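Side-chain contacts in maleylacetate reductase (PDB 3HL0), which probably reduces maleylacetate to 3-oxoadipate with NADH in aromatic-compound breakdown, as a member of the iron-containing alcohol dehydrogenase family: residues A[71-74]-A[75-79]; A[78-81]-A[82-86]; A[161-164]-A[165-169]; A[169-172]-A[173-176]; A[342-345]-A[346-349]. One frame throughout, in Å; residues are numbered along the deposited sequence.

Contact 1: residues A[71-74]-A[75-79]; sequences TPVE and VTKTA
The opening turn of helix 73-85, with Pro72 as its N-cap residue, is closed by the Pro72 carbonyl. Pro72 O takes a nearly straight bond in its own carbonyl plane from Thr76 N (3.2 Å) and a weak one from Val75 N, and it also accepts from a water at 2.8 Å. That water donates in turn to Thr76 OG1. The hydroxyl itself gives its proton to a second water 2.7 Å away, which donates to Thr71 O, so two waters tie Thr76 OG1 back to the two residues preceding the helix. The Thr76 chi1 of -66° sets OG1 beside the backbone N, facing that bend. Alongside, Pro72 CG rests 3.9 Å from Val75 CG2, the two side chains pointing the same way. Thr71 and Val73 are held by backbone bonds to Thr133, and Pro72 packs on Pro43 of the second subunit. On the exposed flank, Glu74 folds back at chi2 (-59°) toward Lys77. The exact place of Lys77 NZ is doubtful, since it crowds one of two modelled conformers of Val73; as modelled, it makes an i to i+3 salt bridge with Glu74 OE2 at 3.2 Å, from well above the carboxylate plane.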
loop_
_atom_site.group_PDB
_atom_site.type_symbol
_atom_site.label_atom_id
_atom_site.label_comp_id
_atom_site.label_asym_id
_atom_site.label_seq_id
_atom_site.Cartn_x
_atom_site.Cartn_y
_atom_site.Cartn_z
ATOM N N THR A 71 9.338 -4.512 -7.135
ATOM C CA THR A 71 10.114 -5.674 -7.611
ATOM C C THR A 71 11.625 -5.494 -7.295
ATOM O O THR A 71 12.468 -5.475 -8.189
ATOM C CB THR A 71 9.841 -5.957 -9.128
ATOM O OG1 THR A 71 8.438 -5.753 -9.413
ATOM C CG2 THR A 71 10.196 -7.387 -9.514
ATOM N N PRO A 72 11.966 -5.393 -6.003
ATOM C CA PRO A 72 13.394 -5.204 -5.671
ATOM C C PRO A 72 14.219 -6.479 -5.953
ATOM O O PRO A 72 13.761 -7.590 -5.714
ATOM C CB PRO A 72 13.368 -4.837 -4.178
ATOM C CG PRO A 72 12.008 -5.242 -3.665
ATOM C CD PRO A 72 11.103 -5.539 -4.819
ATOM N N VAL A 73 15.420 -6.298 -6.487
ATOM C CA VAL A 73 16.252 -7.424 -6.917
ATOM C C VAL A 73 16.571 -8.447 -5.809
ATOM O O VAL A 73 16.687 -9.646 -6.083
ATOM C CB VAL A 73 17.531 -6.894 -7.658
ATOM C CG1 VAL A 73 18.497 -8.007 -7.991
ATOM C CG2 VAL A 73 17.128 -6.157 -8.927
ATOM N N GLU A 74 16.698 -8.002 -4.558
ATOM C CA GLU A 74 17.016 -8.946 -3.482
ATOM C C GLU A 74 15.878 -9.911 -3.183
ATOM O O GLU A 74 16.127 -11.082 -2.923
ATOM C CB GLU A 74 17.566 -8.274 -2.223
ATOM C CG GLU A 74 18.931 -7.620 -2.451
ATOM C CD GLU A 74 20.026 -8.599 -2.935
ATOM O OE1 GLU A 74 20.148 -9.706 -2.368
ATOM O OE2 GLU A 74 20.784 -8.252 -3.874
ATOM N N VAL A 75 14.631 -9.435 -3.300
ATOM C CA VAL A 75 13.485 -10.316 -3.191
ATOM C C VAL A 75 13.436 -11.289 -4.379
ATOM O O VAL A 75 13.192 -12.493 -4.212
ATOM C CB VAL A 75 12.161 -9.509 -3.092
ATOM C CG1 VAL A 75 10.936 -10.445 -3.168
ATOM C CG2 VAL A 75 12.139 -8.706 -1.804
ATOM N N THR A 76 13.681 -10.781 -5.581
ATOM C CA THR A 76 13.717 -11.667 -6.746
ATOM C C THR A 76 14.780 -12.765 -6.577
ATOM O O THR A 76 14.528 -13.931 -6.875
ATOM C CB THR A 76 13.989 -10.878 -8.011
ATOM O OG1 THR A 76 12.867 -10.017 -8.234
ATOM C CG2 THR A 76 14.184 -11.822 -9.227
ATOM N N LYS A 77 15.961 -12.402 -6.096
ATOM C CA LYS A 77 17.011 -13.433 -5.857
ATOM C C LYS A 77 16.539 -14.546 -4.937
ATOM O O LYS A 77 16.738 -15.733 -5.232
ATOM C CB LYS A 77 18.279 -12.787 -5.317
ATOM C CG LYS A 77 18.966 -11.982 -6.396
ATOM C CD LYS A 77 20.261 -11.378 -5.903
ATOM C CE LYS A 77 20.929 -10.559 -7.002
ATOM N NZ LYS A 77 20.492 -9.157 -6.886
ATOM N N THR A 78 15.890 -14.158 -3.844
ATOM C CA THR A 78 15.282 -15.109 -2.903
ATOM C C THR A 78 14.198 -15.973 -3.555
ATOM O O THR A 78 14.122 -17.178 -3.298
ATOM C CB THR A 78 14.708 -14.349 -1.713
ATOM O OG1 THR A 78 15.802 -13.671 -1.068
ATOM C CG2 THR A 78 14.068 -15.306 -0.694
ATOM N N ALA A 79 13.378 -15.361 -4.410
ATOM C CA ALA A 79 12.313 -16.106 -5.086
ATOM C C ALA A 79 12.889 -17.102 -6.084
ATOM O O ALA A 79 12.366 -18.203 -6.255
ATOM C CB ALA A 79 11.359 -15.147 -5.808
HETATM O O HOH W 1 13.860 -7.757 -9.396
HETATM O O HOH W 2 11.221 -8.629 -6.419
#

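Contact 2: residues A[78-81]-A[82-86]; sequences TAVE and AYRAA
Val80 and Arg84 make the close side-chain contact in the C-terminal turns of helix 73-85. Their side chains run side by side in the same direction, and the valine methyl CG1 sits over the centre of one guanidinium face, 3.6 Å from both Arg84 CZ and Arg84 NH1. Two torsions explain the fit. Val80 turns CG1 anti to its own nitrogen (chi1 171°), while Arg84 starts with CG beside the backbone N and then runs straight to NE, so the flat group reaches level with the methyl one turn back. At its root the arginine is pressed to the helix, Arg84 CG lying 3.4 Å from Val80 O. Regular i to i+4 backbone bonds run beneath, among them Tyr83 N to Ala79 O at 2.8 Å. On the packed side, the buried Tyr83 touches this turn only with CB and sends its ring elsewhere. The solvent side is looser. Glu81 is exposed and its chain is extended beyond CG; its side chain makes no contact with the next turn beyond its CB near the neighbouring Ala82 N. In the alpha/beta nucleotide-binding part, the helix packs between a strand and a helix: Ala79 and Ala82 lie on Phe64 of strand 60-64, outermost in the parallel sheet of this chain, whereas Val80 and Tyr83 pack on Thr110 at the end of helix 97-110, with the tyrosine also touching Ala88 and Ala112.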
loop_
_atom_site.group_PDB
_atom_site.type_symbol
_atom_site.label_atom_id
_atom_site.label_comp_id
_atom_site.label_asym_id
_atom_site.label_seq_id
_atom_site.Cartn_x
_atom_site.Cartn_y
_atom_site.Cartn_z
ATOM N N THR A 78 15.890 -14.158 -3.844
ATOM C CA THR A 78 15.282 -15.109 -2.903
ATOM C C THR A 78 14.198 -15.973 -3.555
ATOM O O THR A 78 14.122 -17.178 -3.298
ATOM C CB THR A 78 14.708 -14.349 -1.713
ATOM O OG1 THR A 78 15.802 -13.671 -1.068
ATOM C CG2 THR A 78 14.068 -15.306 -0.694
ATOM N N ALA A 79 13.378 -15.361 -4.410
ATOM C CA ALA A 79 12.313 -16.106 -5.086
ATOM C C ALA A 79 12.889 -17.102 -6.084
ATOM O O ALA A 79 12.366 -18.203 -6.255
ATOM C CB ALA A 79 11.359 -15.147 -5.808
ATOM N N VAL A 80 13.951 -16.701 -6.775
ATOM C CA VAL A 80 14.616 -17.605 -7.714
ATOM C C VAL A 80 15.238 -18.790 -6.973
ATOM O O VAL A 80 15.140 -19.928 -7.433
ATOM C CB VAL A 80 15.681 -16.856 -8.584
ATOM C CG1 VAL A 80 16.520 -17.830 -9.404
ATOM C CG2 VAL A 80 14.979 -15.861 -9.514
ATOM N N GLU A 81 15.830 -18.529 -5.808
ATOM C CA GLU A 81 16.311 -19.626 -4.973
ATOM C C GLU A 81 15.142 -20.558 -4.606
ATOM O O GLU A 81 15.302 -21.769 -4.633
ATOM C CB GLU A 81 17.024 -19.103 -3.729
ATOM C CG GLU A 81 18.332 -18.416 -4.067
ATOM C CD GLU A 81 18.907 -17.591 -2.917
ATOM O OE1 GLU A 81 18.162 -17.276 -1.958
ATOM O OE2 GLU A 81 20.117 -17.253 -2.986
ATOM N N ALA A 82 13.967 -19.986 -4.312
ATOM C CA ALA A 82 12.784 -20.786 -3.983
ATOM C C ALA A 82 12.293 -21.603 -5.191
ATOM O O ALA A 82 11.988 -22.806 -5.043
ATOM C CB ALA A 82 11.663 -19.874 -3.440
ATOM N N TYR A 83 12.289 -20.978 -6.372
ATOM C CA TYR A 83 11.942 -21.642 -7.643
ATOM C C TYR A 83 12.847 -22.846 -7.894
ATOM O O TYR A 83 12.387 -23.951 -8.247
ATOM C CB TYR A 83 12.024 -20.624 -8.799
ATOM C CG TYR A 83 11.703 -21.154 -10.173
ATOM C CD1 TYR A 83 10.394 -21.122 -10.666
ATOM C CD2 TYR A 83 12.711 -21.665 -11.002
ATOM C CE1 TYR A 83 10.088 -21.585 -11.943
ATOM C CE2 TYR A 83 12.416 -22.131 -12.276
ATOM C CZ TYR A 83 11.116 -22.101 -12.736
ATOM O OH TYR A 83 10.868 -22.578 -13.997
ATOM N N ARG A 84 14.149 -22.642 -7.691
ATOM C CA ARG A 84 15.116 -23.721 -7.900
ATOM C C ARG A 84 14.912 -24.832 -6.885
ATOM O O ARG A 84 14.767 -26.016 -7.266
ATOM C CB ARG A 84 16.553 -23.174 -7.897
ATOM C CG ARG A 84 16.783 -22.306 -9.143
ATOM C CD ARG A 84 18.158 -21.679 -9.227
ATOM N NE ARG A 84 18.303 -21.020 -10.520
ATOM C CZ ARG A 84 19.043 -19.945 -10.750
ATOM N NH1 ARG A 84 19.714 -19.367 -9.755
ATOM N NH2 ARG A 84 19.081 -19.422 -11.975
ATOM N N ALA A 85 14.878 -24.465 -5.607
ATOM C CA ALA A 85 14.755 -25.478 -4.541
ATOM C C ALA A 85 13.493 -26.335 -4.680
ATOM O O ALA A 85 13.496 -27.541 -4.386
ATOM C CB ALA A 85 14.829 -24.827 -3.165
ATOM N N ALA A 86 12.420 -25.707 -5.134
ATOM C CA ALA A 86 11.153 -26.404 -5.371
ATOM C C ALA A 86 11.138 -27.307 -6.609
ATOM O O ALA A 86 10.203 -28.099 -6.794
ATOM C CB ALA A 86 10.017 -25.372 -5.472
#

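Contact 3: residues A[161-164]-A[165-169]; sequences LPVA and ISMTS. With NAD (nicotinamide-adenine-dinucleotide), chain D.
Leu161 can be followed outward from its backbone into the cofactor pocket. Leu161 CB passes between NAD N6A and Ser166 OG, at 3.6 Å from each. One atom further, Leu161 CG is 3.3 Å from Ser166 OG. There the chain forks: Leu161 CD2 stays with the serine, also 3.3 Å from Ser166 OG, while Leu161 CD1 reaches over the face of the adenine, 3.5 Å from NAD C5A. The same Leu161 CD1 touches Ile165 CG2 at 3.6 Å, where the leucine and isoleucine side chains cross at about a right angle. Having CG anti to the backbone N (chi1 -178°) carries the branch toward both partners.

This is the N-terminal turn of helix 163-180, with Pro162 at the N-cap, and the residue just before the cap, Leu161, lies against the adenine of NAD. Ile165 CG2 also lies beside the proline ring, 3.8 Å from Pro162 CD. Pro162 O is gripped twice by one residue: Ser166 N approaches nearly along the C=O axis, whereas Ser166 OG donates from above the carbonyl plane at 2.7 Å. Arg218 bonds to both Leu161 O and Ser166 OG, tying the serine's position to that of the leucine backbone. Beyond the proline lies Leu309 of the second subunit. On the flank turned from the cofactor, Met167, a selenomethionine, packs with Leu205 and Val208 of helix 188-210.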
loop_
_atom_site.group_PDB
_atom_site.type_symbol
_atom_site.label_atom_id
_atom_site.label_comp_id
_atom_site.label_asym_id
_atom_site.label_seq_id
_atom_site.Cartn_x
_atom_site.Cartn_y
_atom_site.Cartn_z
ATOM N N LEU A 161 -11.428 -6.911 -4.508
ATOM C CA LEU A 161 -10.478 -5.808 -4.704
ATOM C C LEU A 161 -11.138 -4.561 -4.095
ATOM O O LEU A 161 -12.238 -4.186 -4.467
ATOM C CB LEU A 161 -10.178 -5.633 -6.192
ATOM C CG LEU A 161 -9.169 -4.539 -6.578
ATOM C CD1 LEU A 161 -7.749 -4.807 -6.048
ATOM C CD2 LEU A 161 -9.180 -4.326 -8.155
ATOM N N PRO A 162 -10.456 -3.899 -3.140
ATOM C CA PRO A 162 -11.128 -2.782 -2.464
ATOM C C PRO A 162 -11.533 -1.686 -3.442
ATOM O O PRO A 162 -10.906 -1.534 -4.528
ATOM C CB PRO A 162 -10.045 -2.270 -1.495
ATOM C CG PRO A 162 -9.210 -3.487 -1.160
ATOM C CD PRO A 162 -9.162 -4.234 -2.520
ATOM N N VAL A 163 -12.588 -0.962 -3.088
ATOM C CA VAL A 163 -13.151 0.028 -3.983
ATOM C C VAL A 163 -12.134 1.101 -4.384
ATOM O O VAL A 163 -12.040 1.432 -5.569
ATOM C CB VAL A 163 -14.406 0.663 -3.409
ATOM C CG1 VAL A 163 -14.823 1.844 -4.233
ATOM C CG2 VAL A 163 -15.550 -0.386 -3.405
ATOM N N ALA A 164 -11.392 1.648 -3.429
ATOM C CA ALA A 164 -10.487 2.762 -3.780
ATOM C C ALA A 164 -9.423 2.348 -4.811
ATOM O O ALA A 164 -9.274 3.076 -5.816
ATOM C CB ALA A 164 -9.848 3.346 -2.501
ATOM N N ILE A 165 -8.726 1.238 -4.600
ATOM C CA ILE A 165 -7.719 0.750 -5.569
ATOM C C ILE A 165 -8.405 0.263 -6.874
ATOM O O ILE A 165 -7.822 0.382 -7.975
ATOM C CB ILE A 165 -6.695 -0.284 -5.008
ATOM C CG1 ILE A 165 -5.639 -0.606 -6.035
ATOM C CG2 ILE A 165 -7.384 -1.577 -4.535
ATOM C CD1 ILE A 165 -4.785 0.572 -6.345
ATOM N N SER A 166 -9.636 -0.232 -6.765
ATOM C CA SER A 166 -10.381 -0.598 -8.004
ATOM C C SER A 166 -10.513 0.640 -8.918
ATOM O O SER A 166 -10.297 0.546 -10.164
ATOM C CB SER A 166 -11.793 -1.186 -7.705
ATOM O OG SER A 166 -11.632 -2.431 -7.007
HETATM N N MSE A 167 -10.829 1.797 -8.326
HETATM C CA MSE A 167 -11.011 3.028 -9.110
HETATM C C MSE A 167 -9.673 3.524 -9.677
HETATM O O MSE A 167 -9.586 3.841 -10.864
HETATM C CB MSE A 167 -11.663 4.125 -8.277
HETATM C CG MSE A 167 -13.060 3.772 -7.717
HETATM SE SE MSE A 167 -14.375 3.200 -9.015
HETATM C CE MSE A 167 -14.272 1.315 -8.792
ATOM N N THR A 168 -8.632 3.578 -8.846
ATOM C CA THR A 168 -7.367 4.145 -9.350
ATOM C C THR A 168 -6.667 3.156 -10.299
ATOM O O THR A 168 -6.093 3.579 -11.327
ATOM C CB THR A 168 -6.410 4.590 -8.226
ATOM O OG1 THR A 168 -6.256 3.478 -7.327
ATOM C CG2 THR A 168 -7.056 5.754 -7.492
ATOM N N SER A 169 -6.732 1.853 -10.010
ATOM C CA SER A 169 -6.169 0.895 -10.938
ATOM C C SER A 169 -6.958 0.939 -12.256
ATOM O O SER A 169 -6.359 0.794 -13.337
ATOM C CB SER A 169 -6.235 -0.523 -10.320
ATOM O OG SER A 169 -5.585 -1.500 -11.200
HETATM P PA NAD D . -0.124 -3.995 -6.613
HETATM O O1A NAD D . 0.147 -5.231 -7.399
HETATM O O2A NAD D . 1.033 -3.249 -6.067
HETATM O O5B NAD D . -1.254 -4.324 -5.537
HETATM C C5B NAD D . -1.486 -3.387 -4.479
HETATM C C4B NAD D . -2.039 -4.167 -3.295
HETATM O O4B NAD D . -3.344 -4.641 -3.623
HETATM C C3B NAD D . -1.165 -5.386 -2.946
HETATM O O3B NAD D . -0.974 -5.518 -1.525
HETATM C C2B NAD D . -1.989 -6.526 -3.498
HETATM O O2B NAD D . -1.775 -7.748 -2.821
HETATM C C1B NAD D . -3.430 -6.026 -3.318
HETATM N N9A NAD D . -4.393 -6.667 -4.246
HETATM C C8A NAD D . -4.278 -6.782 -5.619
HETATM N N7A NAD D . -5.370 -7.422 -6.096
HETATM C C5A NAD D . -6.193 -7.742 -5.048
HETATM C C6A NAD D . -7.419 -8.403 -4.978
HETATM N N6A NAD D . -8.217 -8.639 -6.050
HETATM N N1A NAD D . -7.964 -8.562 -3.702
HETATM C C2A NAD D . -7.332 -8.065 -2.584
HETATM N N3A NAD D . -6.132 -7.405 -2.650
HETATM C C4A NAD D . -5.573 -7.253 -3.887
HETATM O O3 NAD D . -0.886 -2.877 -7.529
HETATM P PN NAD D . -0.962 -2.698 -9.140
HETATM O O1N NAD D . -1.426 -1.293 -9.333
HETATM O O2N NAD D . -1.763 -3.819 -9.627
HETATM O O5D NAD D . 0.543 -2.811 -9.670
HETATM C C5D NAD D . 1.473 -1.739 -9.549
HETATM C C4D NAD D . 2.840 -2.285 -9.960
HETATM O O4D NAD D . 2.717 -2.857 -11.254
HETATM C C3D NAD D . 3.841 -1.144 -10.086
HETATM O O3D NAD D . 5.133 -1.657 -9.726
HETATM C C2D NAD D . 3.784 -0.809 -11.558
HETATM O O2D NAD D . 4.947 -0.152 -12.064
HETATM C C1D NAD D . 3.583 -2.187 -12.162
HETATM N N1N NAD D . 2.981 -2.164 -13.488
HETATM C C2N NAD D . 3.714 -2.708 -14.499
HETATM C C3N NAD D . 3.191 -2.711 -15.775
HETATM C C7N NAD D . 4.053 -3.357 -16.780
HETATM O O7N NAD D . 3.505 -3.438 -18.003
HETATM N N7N NAD D . 5.292 -3.814 -16.473
HETATM C C4N NAD D . 1.878 -2.204 -16.076
HETATM C C5N NAD D . 1.148 -1.646 -15.024
HETATM C C6N NAD D . 1.716 -1.627 -13.737
#

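Contact 4: residues A[169-172]-A[173-176]; sequences SGLN and AMAH
In the middle of helix 163-180, Ala173, Met174 and Ala175 bond through their backbone nitrogens to Ser169 O, Gly170 O and Leu171 O in regular alpha-helical steps, but His176 N divides itself between two weak bonds, to Asn172 O at 3.4 Å and to Ala173 O. Asn172 O has a second neighbour: it lies beneath the centre of the His176 imidazole, 3.3 Å from the ring plane. With chi1 at -51° the histidine folds back over the preceding turn and brings its face onto the oxygen. Asn172 also meets the ring with its side chain, OD1 standing 3.3 Å from His176 CE1, amide and ring planes 66° apart. Both ring nitrogens have partners elsewhere, ND1 at His241 NE2 and NE2 at Ala122 O, which fix the rotation of the imidazole. On another side of the helix, Leu171 CD2 touches Met174 SE (a selenomethionine) at 4.0 Å, the two chains meeting aslant. Every residue of this turn is buried, and Asn172 lies close to the bound NAD. Leu171 and Met174 face Phe296 of helix 289-300, with Met174 reaching helix 188-210 as well, while Asn172 and Ala175 rest on His259 of helix 255-271 and Ala175 also touches helix 239-251.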
loop_
_atom_site.group_PDB
_atom_site.type_symbol
_atom_site.label_atom_id
_atom_site.label_comp_id
_atom_site.label_asym_id
_atom_site.label_seq_id
_atom_site.Cartn_x
_atom_site.Cartn_y
_atom_site.Cartn_z
ATOM N N SER A 169 -6.732 1.853 -10.010
ATOM C CA SER A 169 -6.169 0.895 -10.938
ATOM C C SER A 169 -6.958 0.939 -12.256
ATOM O O SER A 169 -6.359 0.794 -13.337
ATOM C CB SER A 169 -6.235 -0.523 -10.320
ATOM O OG SER A 169 -5.585 -1.500 -11.200
ATOM N N GLY A 170 -8.284 1.156 -12.183
ATOM C CA GLY A 170 -9.122 1.243 -13.412
ATOM C C GLY A 170 -8.679 2.441 -14.228
ATOM O O GLY A 170 -8.584 2.365 -15.456
ATOM N N LEU A 171 -8.388 3.584 -13.555
ATOM C CA LEU A 171 -7.861 4.737 -14.291
ATOM C C LEU A 171 -6.462 4.495 -14.870
ATOM O O LEU A 171 -6.146 5.023 -15.947
ATOM C CB LEU A 171 -7.902 6.028 -13.430
ATOM C CG LEU A 171 -9.321 6.524 -13.129
ATOM C CD1 LEU A 171 -9.249 7.492 -11.910
ATOM C CD2 LEU A 171 -9.902 7.230 -14.342
ATOM N N ASN A 172 -5.621 3.713 -14.169
ATOM C CA ASN A 172 -4.317 3.293 -14.707
ATOM C C ASN A 172 -4.494 2.519 -16.022
ATOM O O ASN A 172 -3.773 2.747 -17.010
ATOM C CB ASN A 172 -3.593 2.427 -13.637
ATOM C CG ASN A 172 -2.166 2.005 -14.021
ATOM O OD1 ASN A 172 -1.512 2.528 -14.931
ATOM N ND2 ASN A 172 -1.671 1.039 -13.271
ATOM N N ALA A 173 -5.472 1.618 -16.049
ATOM C CA ALA A 173 -5.779 0.888 -17.296
ATOM C C ALA A 173 -6.182 1.871 -18.390
ATOM O O ALA A 173 -5.668 1.828 -19.526
ATOM C CB ALA A 173 -6.932 -0.141 -17.049
HETATM N N MSE A 174 -7.101 2.759 -18.054
HETATM C CA MSE A 174 -7.598 3.740 -19.042
HETATM C C MSE A 174 -6.440 4.577 -19.601
HETATM O O MSE A 174 -6.442 4.948 -20.786
HETATM C CB MSE A 174 -8.655 4.661 -18.447
HETATM C CG MSE A 174 -9.903 3.875 -18.163
HETATM SE SE MSE A 174 -11.269 4.910 -17.279
HETATM C CE MSE A 174 -11.504 6.254 -18.542
ATOM N N ALA A 175 -5.441 4.874 -18.760
ATOM C CA ALA A 175 -4.300 5.636 -19.254
ATOM C C ALA A 175 -3.552 4.944 -20.402
ATOM O O ALA A 175 -3.108 5.598 -21.333
ATOM C CB ALA A 175 -3.326 5.942 -18.078
ATOM N N HIS A 176 -3.404 3.606 -20.310
ATOM C CA HIS A 176 -2.721 2.827 -21.377
ATOM C C HIS A 176 -3.506 3.036 -22.677
ATOM O O HIS A 176 -2.889 3.300 -23.725
ATOM C CB HIS A 176 -2.720 1.330 -21.058
ATOM C CG HIS A 176 -2.216 0.938 -19.699
ATOM N ND1 HIS A 176 -1.221 1.600 -19.006
ATOM C CD2 HIS A 176 -2.572 -0.129 -18.930
ATOM C CE1 HIS A 176 -1.012 0.982 -17.849
ATOM N NE2 HIS A 176 -1.795 -0.095 -17.804
#

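Contact 5: residues A[342-345]-A[346-349]; sequences LLQR and AFEG
Arg345 grips Glu348 side-on with two nitrogens, NE and NH1, one to each carboxylate oxygen. Arg345 NE donates to Glu348 OE1 at 2.9 Å and Arg345 NH1 to Glu348 OE2 at 3.1 Å, both bonds nearly straight and both acceptors close to the guanidinium plane. The pairing is twisted nevertheless: the two flat groups are turned 37° apart, OE1 being met from above the carboxylate plane and OE2 on the syn side but also out of the plane. Arg345 reaches this position by curling at chi2 (-57°) and chi3, while Glu348 stays extended beyond CG. The curl also lays one guanidinium face toward Gln344 CB.

Gln344 CG packs 3.4 Å from Glu348 OE2. A water also lies between Gln344 NE2 and Glu348 OE2, but this link is doubtful in its detail, because the water is improbably close to the amide nitrogen. The other end of the amide, OE1, bonds to Arg340. The glutamine runs alongside Phe347, with Gln344 NE2 3.9 Å from Phe347 CD2, and Phe347 packs on Leu316. The negative charge of Glu348 lies at the C-terminal end of the helix, an unfavourable place for it, which the arginine probably offsets.

Leu342 and Ala346 face His265 of helix 255-271 on the buried side. Just beyond Glu348 the backbone turns to positive phi at Gly349 (69°), where Gly349 N bonds to Ala346 O at 3.2 Å and Ala350 N reaches back to Arg345 O: a Schellman motif that ends helix 336-348, with Gly349 as the C-prime residue.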
loop_
_atom_site.group_PDB
_atom_site.type_symbol
_atom_site.label_atom_id
_atom_site.label_comp_id
_atom_site.label_asym_id
_atom_site.label_seq_id
_atom_site.Cartn_x
_atom_site.Cartn_y
_atom_site.Cartn_z
ATOM N N LEU A 342 1.463 22.165 -16.227
ATOM C CA LEU A 342 0.708 20.881 -16.069
ATOM C C LEU A 342 0.855 20.399 -14.603
ATOM O O LEU A 342 -0.155 20.056 -13.945
ATOM C CB LEU A 342 1.282 19.819 -17.038
ATOM C CG LEU A 342 0.569 18.453 -17.152
ATOM C CD1 LEU A 342 1.129 17.732 -18.379
ATOM C CD2 LEU A 342 0.835 17.587 -15.933
ATOM N N LEU A 343 2.097 20.372 -14.107
ATOM C CA LEU A 343 2.326 19.976 -12.714
ATOM C C LEU A 343 1.602 20.883 -11.725
ATOM O O LEU A 343 1.111 20.406 -10.704
ATOM C CB LEU A 343 3.838 19.874 -12.469
ATOM C CG LEU A 343 4.517 18.717 -13.169
ATOM C CD1 LEU A 343 6.050 18.875 -13.007
ATOM C CD2 LEU A 343 4.036 17.348 -12.655
ATOM N N GLN A 344 1.540 22.184 -12.012
ATOM C CA GLN A 344 0.838 23.065 -11.106
ATOM C C GLN A 344 -0.628 22.777 -11.058
ATOM O O GLN A 344 -1.202 22.746 -9.992
ATOM C CB GLN A 344 1.064 24.525 -11.497
ATOM C CG GLN A 344 0.674 25.469 -10.391
ATOM C CD GLN A 344 1.659 25.466 -9.265
ATOM O OE1 GLN A 344 2.840 25.411 -9.501
ATOM N NE2 GLN A 344 1.170 25.502 -8.030
ATOM N N ARG A 345 -1.232 22.547 -12.225
ATOM C CA ARG A 345 -2.655 22.180 -12.235
ATOM C C ARG A 345 -2.912 20.849 -11.494
ATOM O O ARG A 345 -3.912 20.752 -10.756
ATOM C CB ARG A 345 -3.147 22.026 -13.683
ATOM C CG ARG A 345 -3.084 23.304 -14.578
ATOM C CD ARG A 345 -3.856 24.497 -14.017
ATOM N NE ARG A 345 -3.152 25.274 -12.981
ATOM C CZ ARG A 345 -2.164 26.135 -13.239
ATOM N NH1 ARG A 345 -1.622 26.860 -12.232
ATOM N NH2 ARG A 345 -1.740 26.293 -14.502
ATOM N N ALA A 346 -2.067 19.853 -11.757
ATOM C CA ALA A 346 -2.201 18.537 -11.070
ATOM C C ALA A 346 -1.957 18.703 -9.573
ATOM O O ALA A 346 -2.662 18.107 -8.786
ATOM C CB ALA A 346 -1.249 17.524 -11.658
ATOM N N PHE A 347 -1.040 19.588 -9.186
ATOM C CA PHE A 347 -0.802 19.836 -7.742
ATOM C C PHE A 347 -2.027 20.435 -7.053
ATOM O O PHE A 347 -2.368 20.075 -5.915
ATOM C CB PHE A 347 0.408 20.780 -7.606
ATOM C CG PHE A 347 0.698 21.203 -6.175
ATOM C CD1 PHE A 347 1.314 20.321 -5.298
ATOM C CD2 PHE A 347 0.355 22.482 -5.753
ATOM C CE1 PHE A 347 1.573 20.724 -3.961
ATOM C CE2 PHE A 347 0.624 22.879 -4.421
ATOM C CZ PHE A 347 1.234 21.999 -3.551
ATOM N N GLU A 348 -2.678 21.361 -7.753
ATOM C CA GLU A 348 -3.889 22.044 -7.282
ATOM C C GLU A 348 -5.133 21.170 -7.283
ATOM O O GLU A 348 -6.133 21.501 -6.635
ATOM C CB GLU A 348 -4.162 23.230 -8.234
ATOM C CG GLU A 348 -3.254 24.396 -8.042
ATOM C CD GLU A 348 -3.247 25.351 -9.250
ATOM O OE1 GLU A 348 -4.087 25.189 -10.197
ATOM O OE2 GLU A 348 -2.381 26.274 -9.236
ATOM N N GLY A 349 -5.120 20.106 -8.084
ATOM C CA GLY A 349 -6.348 19.395 -8.361
ATOM C C GLY A 349 -7.310 20.204 -9.219
ATOM O O GLY A 349 -8.538 20.032 -9.106
HETATM O O HOH W 3 -0.969 26.323 -7.029
#

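The five contacts lie on three helices, two of them carrying consecutive pairs. Contacts 1 and 2, centres 10 Å apart, share Thr78 and Ala79 and follow helix 73-85 from its capped start toward its end, beside the parallel sheet of the nucleotide-binding part. Contacts 3 and 4, 11 Å apart and joined at Ser169, span all but the last turn or so of helix 163-180 in the helical C-terminal part. Contact 5 closes helix 336-348, about 19 Å between centres from contact 4 and 45 Å from contact 2, across the molecule. NAD lies between the two parts, near Thr71 on one side and near Leu161 and Asn172 on the other, while contacts 1 and 3 also touch the second subunit.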